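Hypothetical protein (Parabacteroides merdae, PDB 4OO3) is a putative oxidoreductase that probably binds a nicotinamide dinucleotide in its Rossmann fold, its substrate and reaction being unknown. Local coordinates at residues 104-107 / 108-112; 425-428 / 429-432. All blocks are in the same frame, centred on the assembly; numbering follows the deposited sequence.

Interaction 1 (104-107 / 108-112); sequences YIKK and TLEAG
Thr108 hooks its side chain back onto the carbonyl oxygen of Tyr104 in the last turns of helix 98-110, the crossover helix of a Rossmann-fold beta-alpha-beta unit between strands 91-94 and 114-117. OG1 stands beside its own backbone N and opposite the carbonyl carbon (chi1 -58°), which turns the hydroxyl back toward the preceding turn; Thr108 OG1 donates to Tyr104 O at 2.8 Å. The hydroxyl comes from above the carbonyl plane, 38° out of it, whereas Thr108 N donates to the same oxygen at 3.1 Å from the other face. Two donors thus grip one carbonyl oxygen. The phenol of Tyr104 leads away from this turn, and its OH is hydrogen-bonded to Tyr79 and Asp18.

One residue on, Ile105 and Leu109 lie side by side and point the same way. The branch methyl does the touching: Ile105 CG2 meets Leu109 CD1 at 3.7 Å, and both side chains pack on Val115 of strand 114-117 and Cys134 of helix 125-140. Lys106 and Glu110 pair on a more exposed side. The lysine swings CG opposite its backbone N (chi1 -162°) and then bends at chi3, and its chain crosses the extended glutamate obliquely. Their salt bridge is long, with Lys106 NZ 3.7 Å from Glu110 OE2, and Lys106 CE lies almost as near the carboxylate, so the pairing is loose. The backbone bond beneath is firmer: Glu110 N donates nearly straight to Lys106 O, 3.0 Å away.

Ala111 N makes a weak bond to Lys107 O. The helix then ends in a Schellman motif: Gly112 turns out of it with positive phi, and Gly112 N closes the last turn on Leu109 O at 2.8 Å.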
loop_
_atom_site.group_PDB
_atom_site.type_symbol
_atom_site.label_atom_id
_atom_site.label_comp_id
_atom_site.label_asym_id
_atom_site.label_seq_id
_atom_site.Cartn_x
_atom_site.Cartn_y
_atom_site.Cartn_z
ATOM N N TYR A 104 -12.521 -14.493 -3.214
ATOM C CA TYR A 104 -13.479 -13.502 -3.697
ATOM C C TYR A 104 -13.062 -12.957 -5.056
ATOM O O TYR A 104 -13.865 -12.878 -5.982
ATOM C CB TYR A 104 -13.553 -12.290 -2.761
ATOM C CG TYR A 104 -14.216 -12.464 -1.411
ATOM C CD1 TYR A 104 -15.020 -13.565 -1.111
ATOM C CD2 TYR A 104 -14.070 -11.474 -0.444
ATOM C CE1 TYR A 104 -15.636 -13.673 0.127
ATOM C CE2 TYR A 104 -14.675 -11.578 0.790
ATOM C CZ TYR A 104 -15.456 -12.676 1.070
ATOM O OH TYR A 104 -16.048 -12.753 2.308
ATOM N N ILE A 105 -11.803 -12.544 -5.155
ATOM C CA ILE A 105 -11.281 -11.958 -6.385
ATOM C C ILE A 105 -11.397 -12.921 -7.560
ATOM O O ILE A 105 -11.833 -12.531 -8.637
ATOM C CB ILE A 105 -9.819 -11.477 -6.213
ATOM C CG1 ILE A 105 -9.786 -10.221 -5.329
ATOM C CG2 ILE A 105 -9.182 -11.172 -7.565
ATOM C CD1 ILE A 105 -8.398 -9.734 -4.955
ATOM N N LYS A 106 -11.005 -14.173 -7.361
ATOM C CA LYS A 106 -11.062 -15.157 -8.438
ATOM C C LYS A 106 -12.488 -15.329 -8.993
ATOM O O LYS A 106 -12.707 -15.266 -10.205
ATOM C CB LYS A 106 -10.516 -16.512 -7.968
ATOM C CG LYS A 106 -10.152 -17.433 -9.120
ATOM C CD LYS A 106 -10.243 -18.896 -8.736
ATOM C CE LYS A 106 -11.684 -19.381 -8.688
ATOM N NZ LYS A 106 -11.757 -20.858 -8.876
ATOM N N LYS A 107 -13.454 -15.526 -8.103
ATOM C CA LYS A 107 -14.833 -15.793 -8.520
ATOM C C LYS A 107 -15.461 -14.593 -9.205
ATOM O O LYS A 107 -16.296 -14.745 -10.100
ATOM C CB LYS A 107 -15.692 -16.210 -7.333
ATOM C CG LYS A 107 -15.172 -17.451 -6.629
ATOM C CD LYS A 107 -16.287 -18.204 -5.935
ATOM C CE LYS A 107 -17.078 -19.021 -6.940
ATOM N NZ LYS A 107 -18.260 -19.644 -6.303
ATOM N N THR A 108 -15.049 -13.401 -8.786
ATOM C CA THR A 108 -15.547 -12.175 -9.388
ATOM C C THR A 108 -15.033 -12.017 -10.819
ATOM O O THR A 108 -15.787 -11.648 -11.712
ATOM C CB THR A 108 -15.159 -10.955 -8.539
ATOM O OG1 THR A 108 -15.692 -11.111 -7.218
ATOM C CG2 THR A 108 -15.709 -9.696 -9.139
ATOM N N LEU A 109 -13.753 -12.295 -11.033
ATOM C CA LEU A 109 -13.159 -12.188 -12.367
ATOM C C LEU A 109 -13.748 -13.217 -13.336
ATOM O O LEU A 109 -14.035 -12.883 -14.484
ATOM C CB LEU A 109 -11.638 -12.335 -12.290
ATOM C CG LEU A 109 -10.901 -11.215 -11.554
ATOM C CD1 LEU A 109 -9.503 -11.675 -11.167
ATOM C CD2 LEU A 109 -10.839 -9.945 -12.391
ATOM N N GLU A 110 -13.933 -14.453 -12.871
ATOM C CA GLU A 110 -14.657 -15.480 -13.637
ATOM C C GLU A 110 -16.013 -14.989 -14.133
ATOM O O GLU A 110 -16.464 -15.383 -15.208
ATOM C CB GLU A 110 -14.916 -16.710 -12.781
ATOM C CG GLU A 110 -13.702 -17.576 -12.527
ATOM C CD GLU A 110 -14.051 -18.825 -11.742
ATOM O OE1 GLU A 110 -14.896 -18.751 -10.812
ATOM O OE2 GLU A 110 -13.476 -19.885 -12.058
ATOM N N ALA A 111 -16.672 -14.145 -13.340
ATOM C CA ALA A 111 -17.977 -13.612 -13.706
ATOM C C ALA A 111 -17.894 -12.404 -14.636
ATOM O O ALA A 111 -18.921 -11.799 -14.956
ATOM C CB ALA A 111 -18.767 -13.266 -12.449
ATOM N N GLY A 112 -16.683 -12.054 -15.072
ATOM C CA GLY A 112 -16.484 -10.963 -16.028
ATOM C C GLY A 112 -16.525 -9.587 -15.394
ATOM O O GLY A 112 -16.723 -8.596 -16.085
#

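Interaction 2 (425-428 / 429-432); sequences AKYY and TTTS
Ala425 O takes two bonds from Thr429, whose N and OG1 (2.7 Å from Ala425 O) arrive from opposite faces of the carbonyl plane. This is the first of three carbonyls in helix 419-439, part of the putative oxidoreductase C-terminal domain, that a hydroxyl residue four positions on grips twice, a familiar use of serine and threonine in helices. Lys426 O has a backbone bond from Thr430 N, while the lysine side chain runs away to a salt bridge with Asp147, its CD 4.3 Å above the Tyr427 ring, over the centre. Tyr427 O is the second doubly gripped carbonyl, with Thr431 OG1 at 2.7 Å; the threonine holds this hydroxyl between its backbone N and carbonyl carbon (chi1 57°). The OH of Tyr427 bonds to Asp147 and Met121 N. Tyr428 holds its ring anti to its backbone N (chi1 174°), and Ser432 OG reaches back to lie over one face, offset toward the rim, 3.4 Å from Tyr428 CE1, while donating to Tyr428 O at 2.8 Å. With an alanine at Tyr428 the hydroxyl of Ser432 would probably lose the ring face beside it, and Tyr239 its stacking partner. Around the helix, Ala425, Lys426 and Thr430 face helix 220-231, Tyr427, Tyr428 and Thr431 meet Phe128 of helix 125-140, and Tyr428, Thr429 and Ser432 rest on strand 243-255.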
loop_
_atom_site.group_PDB
_atom_site.type_symbol
_atom_site.label_atom_id
_atom_site.label_comp_id
_atom_site.label_asym_id
_atom_site.label_seq_id
_atom_site.Cartn_x
_atom_site.Cartn_y
_atom_site.Cartn_z
ATOM N N ALA A 425 5.490 -9.930 -9.126
ATOM C CA ALA A 425 6.837 -9.966 -8.539
ATOM C C ALA A 425 6.811 -9.497 -7.093
ATOM O O ALA A 425 7.497 -10.055 -6.235
ATOM C CB ALA A 425 7.813 -9.126 -9.352
ATOM N N LYS A 426 5.987 -8.487 -6.838
ATOM C CA LYS A 426 5.825 -7.913 -5.519
ATOM C C LYS A 426 5.295 -8.958 -4.553
ATOM O O LYS A 426 5.878 -9.179 -3.487
ATOM C CB LYS A 426 4.839 -6.751 -5.608
ATOM C CG LYS A 426 4.652 -5.946 -4.342
ATOM C CD LYS A 426 3.215 -5.466 -4.181
ATOM C CE LYS A 426 2.689 -4.743 -5.402
ATOM N NZ LYS A 426 1.264 -4.368 -5.302
ATOM N N TYR A 427 4.179 -9.581 -4.927
ATOM C CA TYR A 427 3.531 -10.585 -4.086
ATOM C C TYR A 427 4.341 -11.876 -3.984
ATOM O O TYR A 427 4.292 -12.557 -2.954
ATOM C CB TYR A 427 2.096 -10.867 -4.561
ATOM C CG TYR A 427 1.156 -9.740 -4.241
ATOM C CD1 TYR A 427 0.858 -9.427 -2.924
ATOM C CD2 TYR A 427 0.578 -8.970 -5.249
ATOM C CE1 TYR A 427 0.019 -8.376 -2.614
ATOM C CE2 TYR A 427 -0.265 -7.923 -4.951
ATOM C CZ TYR A 427 -0.538 -7.631 -3.628
ATOM O OH TYR A 427 -1.382 -6.602 -3.307
ATOM N N TYR A 428 5.091 -12.213 -5.031
ATOM C CA TYR A 428 6.040 -13.323 -4.936
ATOM C C TYR A 428 7.050 -13.035 -3.831
ATOM O O TYR A 428 7.342 -13.902 -3.003
ATOM C CB TYR A 428 6.781 -13.554 -6.256
ATOM C CG TYR A 428 7.871 -14.603 -6.135
ATOM C CD1 TYR A 428 7.564 -15.956 -6.158
ATOM C CD2 TYR A 428 9.198 -14.237 -5.974
ATOM C CE1 TYR A 428 8.551 -16.922 -6.039
ATOM C CE2 TYR A 428 10.197 -15.195 -5.853
ATOM C CZ TYR A 428 9.867 -16.535 -5.884
ATOM O OH TYR A 428 10.858 -17.484 -5.757
ATOM N N THR A 429 7.577 -11.811 -3.819
ATOM C CA THR A 429 8.549 -11.403 -2.807
ATOM C C THR A 429 7.978 -11.547 -1.390
ATOM O O THR A 429 8.600 -12.180 -0.533
ATOM C CB THR A 429 9.053 -9.959 -3.046
ATOM O OG1 THR A 429 9.480 -9.813 -4.413
ATOM C CG2 THR A 429 10.223 -9.635 -2.133
ATOM N N THR A 430 6.787 -11.001 -1.146
ATOM C CA THR A 430 6.230 -11.008 0.211
ATOM C C THR A 430 5.837 -12.396 0.707
ATOM O O THR A 430 6.172 -12.762 1.836
ATOM C CB THR A 430 5.016 -10.088 0.354
ATOM O OG1 THR A 430 4.011 -10.456 -0.593
ATOM C CG2 THR A 430 5.421 -8.626 0.141
ATOM N N THR A 431 5.126 -13.161 -0.117
ATOM C CA THR A 431 4.672 -14.494 0.303
ATOM C C THR A 431 5.830 -15.494 0.459
ATOM O O THR A 431 5.798 -16.345 1.346
ATOM C CB THR A 431 3.607 -15.057 -0.650
ATOM O OG1 THR A 431 4.116 -15.090 -1.988
ATOM C CG2 THR A 431 2.350 -14.200 -0.601
ATOM N N SER A 432 6.854 -15.378 -0.385
ATOM C CA SER A 432 8.065 -16.199 -0.256
ATOM C C SER A 432 8.813 -15.911 1.043
ATOM O O SER A 432 9.376 -16.820 1.656
ATOM C CB SER A 432 9.010 -15.973 -1.439
ATOM O OG SER A 432 8.434 -16.459 -2.637
#

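Interactions 1 and 2 lie in different family regions of the one chain, the first in the Rossmann-fold part and the second in the C-terminal oxidoreductase part. Their centres are 22 Å apart and their nearest atoms about 8 Å, so they do not touch. Helix 125-140 links them: Ile105, Lys106 and Leu109 pack on its Cys134, Lys106 also on Leu130, while residues of 425-432 pack on its Phe128 and Leu131. Interaction 1 lies farther out, 22 Å from the chain centre against 14 Å for interaction 2. Asp147, on edge strand 145-147 of the Rossmann sheet, joins helix 419-439 to that part.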